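Local coordinates for protein LbaCas13a H328A (C2c2) (PDB 5WLH) that binds pre-crRNA, the precursor of its guide, and, as a Cas13a nuclease, probably cleaves RNA once a matching target is recognised, at residues A[1246-1251]-A[1258-1263]. Numbering follows the deposited sequence.
Sequences RNYIEH and FDRSFL
Tyr1248 reaches out from the end of helix 1239-1250 and lays one face of its ring against the side chain of Arg1260, in the loop before helix 1262-1273. In one of the two modelled positions of the arginine, the guanidinium stacks flat on the ring, the two planes 18° apart, and Arg1260 CZ stands 3.9 Å from the centroid of the Tyr1248 ring, close to the ring normal: a cation-pi contact. The same conformer adds a CH-pi contact, with Arg1260 CD 4.0 Å from that centroid, while Arg1260 CG comes within 3.3 Å of Tyr1248 OH. Arginine suits this place because its methylenes cover the hydroxyl end of the ring and its flat cation lies over the face, the chain bending at chi3 (93°).

The polar contacts lie around the stack. At the ring edge Tyr1248 OH donates a hydrogen bond to Asp1259 OD1, 2.7 Å away, although the position of that oxygen is less certain. Asp1259 OD2 forms a weak salt bridge of 3.4 Å with Arg1260 NE, at the guanidinium edge. The chi1 of -174° turns the Tyr1248 ring away from its backbone N and out toward the loop. Replacing the tyrosine by alanine would probably leave the Arg1260 guanidinium without its aromatic platform.

Within the helix, Arg1246 grips Glu1250 OE1 side-on through NE and NH2, an i to i+4 salt bridge, and Glu1130 is its second partner. Ser1261 OG caps Gly1264 N at the start of helix 1262-1273. The sequence RNYIEH fits the R-X4-H motif of a HEPN nuclease domain, with Arg1246 and His1251 probably its catalytic pair; Tyr1248, between them in sequence, joins this motif helix to the loop.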
ATOM      1  N   ARG A1246      -9.412 -15.519   7.713  1.00 21.97           N
ATOM      2  CA  ARG A1246      -9.827 -14.160   8.029  1.00 21.74           C
ATOM      3  C   ARG A1246     -10.079 -14.007   9.522  1.00 23.74           C
ATOM      4  O   ARG A1246      -9.608 -13.056  10.161  1.00 20.80           O
ATOM      5  CB  ARG A1246     -11.090 -13.832   7.222  1.00 25.03           C
ATOM      6  CG  ARG A1246     -11.610 -12.423   7.390  1.00 29.18           C
ATOM      7  CD  ARG A1246     -12.801 -12.340   8.320  1.00 31.88           C
ATOM      8  NE  ARG A1246     -13.080 -10.948   8.667  1.00 33.29           N
ATOM      9  CZ  ARG A1246     -13.812 -10.131   7.920  1.00 30.38           C
ATOM     10  NH1 ARG A1246     -14.350 -10.569   6.783  1.00 31.27           N
ATOM     11  NH2 ARG A1246     -14.003  -8.874   8.304  1.00 27.91           N
ATOM     12  N   ASN A1247     -10.819 -14.955  10.099  1.00 23.24           N
ATOM     13  CA  ASN A1247     -11.130 -14.869  11.519  1.00 22.91           C
ATOM     14  C   ASN A1247      -9.877 -15.022  12.355  1.00 20.66           C
ATOM     15  O   ASN A1247      -9.709 -14.326  13.363  1.00 25.40           O
ATOM     16  CB  ASN A1247     -12.154 -15.934  11.905  1.00 23.47           C
ATOM     17  CG  ASN A1247     -13.551 -15.621  11.401  1.00 29.75           C
ATOM     18  OD1 ASN A1247     -13.884 -14.474  11.086  1.00 31.32           O
ATOM     19  ND2 ASN A1247     -14.387 -16.645  11.344  1.00 31.64           N
ATOM     20  N   TYR A1248      -8.992 -15.940  11.957  1.00 23.80           N
ATOM     21  CA  TYR A1248      -7.753 -16.136  12.692  1.00 21.86           C
ATOM     22  C   TYR A1248      -7.000 -14.825  12.817  1.00 21.88           C
ATOM     23  O   TYR A1248      -6.560 -14.442  13.904  1.00 21.33           O
ATOM     24  CB  TYR A1248      -6.903 -17.189  11.987  1.00 23.77           C
ATOM     25  CG  TYR A1248      -5.662 -17.583  12.738  1.00 26.76           C
ATOM     26  CD1 TYR A1248      -5.682 -18.627  13.648  1.00 27.61           C
ATOM     27  CD2 TYR A1248      -4.466 -16.906  12.541  1.00 28.56           C
ATOM     28  CE1 TYR A1248      -4.551 -18.988  14.331  1.00 30.77           C
ATOM     29  CE2 TYR A1248      -3.335 -17.254  13.226  1.00 30.15           C
ATOM     30  CZ  TYR A1248      -3.381 -18.300  14.125  1.00 31.38           C
ATOM     31  OH  TYR A1248      -2.241 -18.655  14.815  1.00 31.53           O
ATOM     32  N   ILE A1249      -6.862 -14.109  11.700  1.00 20.48           N
ATOM     33  CA  ILE A1249      -6.150 -12.836  11.709  1.00 19.61           C
ATOM     34  C   ILE A1249      -6.920 -11.801  12.525  1.00 15.80           C
ATOM     35  O   ILE A1249      -6.385 -11.187  13.458  1.00 20.42           O
ATOM     36  CB  ILE A1249      -5.939 -12.343  10.268  1.00 21.69           C
ATOM     37  CG1 ILE A1249      -5.020 -13.304   9.505  1.00 21.39           C
ATOM     38  CG2 ILE A1249      -5.389 -10.927  10.272  1.00 20.13           C
ATOM     39  CD1 ILE A1249      -5.154 -13.136   7.995  1.00 19.88           C
ATOM     40  N   GLU A1250      -8.182 -11.571  12.158  1.00 18.78           N
ATOM     41  CA  GLU A1250      -8.884 -10.430  12.732  1.00 20.60           C
ATOM     42  C   GLU A1250      -9.194 -10.634  14.207  1.00 23.59           C
ATOM     43  O   GLU A1250      -9.357  -9.654  14.948  1.00 23.92           O
ATOM     44  CB  GLU A1250     -10.169 -10.126  11.970  1.00 23.33           C
ATOM     45  CG  GLU A1250     -10.739  -8.773  12.400  1.00 28.93           C
ATOM     46  CD  GLU A1250     -11.657  -8.156  11.380  1.00 32.14           C
ATOM     47  OE1 GLU A1250     -11.939  -8.821  10.367  1.00 30.96           O
ATOM     48  OE2 GLU A1250     -12.081  -6.997  11.591  1.00 31.30           O
ATOM     49  N   HIS A1251      -9.306 -11.877  14.647  1.00 24.11           N
ATOM     50  CA  HIS A1251      -9.496 -12.157  16.058  1.00 24.34           C
ATOM     51  C   HIS A1251      -8.190 -12.322  16.805  1.00 24.35           C
ATOM     52  O   HIS A1251      -8.217 -12.718  17.976  1.00 24.85           O
ATOM     53  CB  HIS A1251     -10.348 -13.410  16.249  1.00 23.84           C
ATOM     54  CG  HIS A1251     -11.671 -13.325  15.567  1.00 27.07           C
ATOM     55  ND1 HIS A1251     -12.378 -14.439  15.174  1.00 31.49           N
ATOM     56  CD2 HIS A1251     -12.412 -12.253  15.203  1.00 30.23           C
ATOM     57  CE1 HIS A1251     -13.504 -14.056  14.598  1.00 30.25           C
ATOM     58  NE2 HIS A1251     -13.547 -12.735  14.599  1.00 30.64           N
ATOM     59  N   PHE A1258      -0.241 -19.246  18.696  1.00 36.04           N
ATOM     60  CA  PHE A1258       1.071 -19.389  18.060  1.00 35.06           C
ATOM     61  C   PHE A1258       1.201 -20.723  17.334  1.00 37.02           C
ATOM     62  O   PHE A1258       2.283 -21.317  17.280  1.00 41.41           O
ATOM     63  CB  PHE A1258       2.207 -19.216  19.080  1.00 36.97           C
ATOM     64  CG  PHE A1258       2.166 -17.907  19.816  1.00 35.73           C
ATOM     65  CD1 PHE A1258       2.692 -16.756  19.244  1.00 34.21           C
ATOM     66  CD2 PHE A1258       1.580 -17.814  21.071  1.00 35.01           C
ATOM     67  CE1 PHE A1258       2.643 -15.540  19.916  1.00 32.21           C
ATOM     68  CE2 PHE A1258       1.525 -16.594  21.747  1.00 35.69           C
ATOM     69  CZ  PHE A1258       2.058 -15.455  21.168  1.00 36.49           C
ATOM     70  N   ASP A1259       0.098 -21.218  16.780  1.00 34.68           N
ATOM     71  CA  ASP A1259       0.136 -22.462  16.024  1.00 40.59           C
ATOM     72  C   ASP A1259       0.703 -22.257  14.630  1.00 42.44           C
ATOM     73  O   ASP A1259       1.093 -23.231  13.974  1.00 45.93           O
ATOM     74  CB  ASP A1259      -1.265 -23.056  15.925  1.00 43.93           C
ATOM     75  CG  ASP A1259      -2.288 -22.033  15.493  1.00 45.91           C
ATOM     76  OD1 ASP A1259      -2.362 -20.958  16.126  1.00 44.22           O
ATOM     77  OD2 ASP A1259      -2.999 -22.298  14.507  1.00 52.13           O
ATOM     78  N   ARG A1260       0.754 -21.018  14.158  0.51 40.05           N
ATOM     79  CA  ARG A1260       1.385 -20.708  12.888  0.51 36.97           C
ATOM     80  C   ARG A1260       2.181 -19.425  13.042  0.51 32.89           C
ATOM     81  O   ARG A1260       2.013 -18.674  14.005  0.51 36.31           O
ATOM     82  CB  ARG A1260       0.364 -20.576  11.754  0.51 36.96           C
ATOM     83  CG  ARG A1260      -0.751 -19.591  12.025  0.51 32.33           C
ATOM     84  CD  ARG A1260      -1.884 -19.782  11.026  0.51 33.62           C
ATOM     85  NE  ARG A1260      -2.911 -20.686  11.530  0.51 33.89           N
ATOM     86  CZ  ARG A1260      -4.068 -20.919  10.922  0.51 36.86           C
ATOM     87  NH1 ARG A1260      -4.350 -20.317   9.776  0.51 40.47           N
ATOM     88  NH2 ARG A1260      -4.943 -21.755  11.459  0.51 36.32           N
ATOM     89  N   SER A1261       3.054 -19.188  12.079  1.00 27.93           N
ATOM     90  CA  SER A1261       3.948 -18.045  12.094  1.00 22.47           C
ATOM     91  C   SER A1261       3.382 -16.935  11.230  1.00 22.36           C
ATOM     92  O   SER A1261       2.470 -17.142  10.434  1.00 23.73           O
ATOM     93  CB  SER A1261       5.316 -18.444  11.564  1.00 22.41           C
ATOM     94  OG  SER A1261       5.140 -19.057  10.304  1.00 25.57           O
ATOM     95  N   PHE A1262       3.950 -15.741  11.399  1.00 22.75           N
ATOM     96  CA  PHE A1262       3.678 -14.667  10.456  1.00 24.67           C
ATOM     97  C   PHE A1262       3.994 -15.103   9.031  1.00 22.86           C
ATOM     98  O   PHE A1262       3.216 -14.859   8.113  1.00 20.19           O
ATOM     99  CB  PHE A1262       4.467 -13.419  10.857  1.00 21.69           C
ATOM    100  CG  PHE A1262       3.719 -12.543  11.831  1.00 25.58           C
ATOM    101  CD1 PHE A1262       2.537 -11.918  11.446  1.00 31.37           C
ATOM    102  CD2 PHE A1262       4.173 -12.366  13.127  1.00 27.11           C
ATOM    103  CE1 PHE A1262       1.829 -11.106  12.328  1.00 31.26           C
ATOM    104  CE2 PHE A1262       3.467 -11.552  14.028  1.00 29.07           C
ATOM    105  CZ  PHE A1262       2.297 -10.920  13.624  1.00 29.65           C
ATOM    106  N   LEU A1263       5.139 -15.761   8.819  1.00 21.92           N
ATOM    107  CA  LEU A1263       5.442 -16.240   7.474  1.00 19.85           C
ATOM    108  C   LEU A1263       4.398 -17.223   6.985  1.00 21.08           C
ATOM    109  O   LEU A1263       4.056 -17.236   5.800  1.00 24.25           O
ATOM    110  CB  LEU A1263       6.822 -16.896   7.432  1.00 19.99           C
ATOM    111  CG  LEU A1263       7.968 -15.901   7.301  1.00 24.78           C
ATOM    112  CD1 LEU A1263       9.259 -16.680   7.409  1.00 24.70           C
ATOM    113  CD2 LEU A1263       7.920 -15.159   5.963  1.00 25.63           C
TER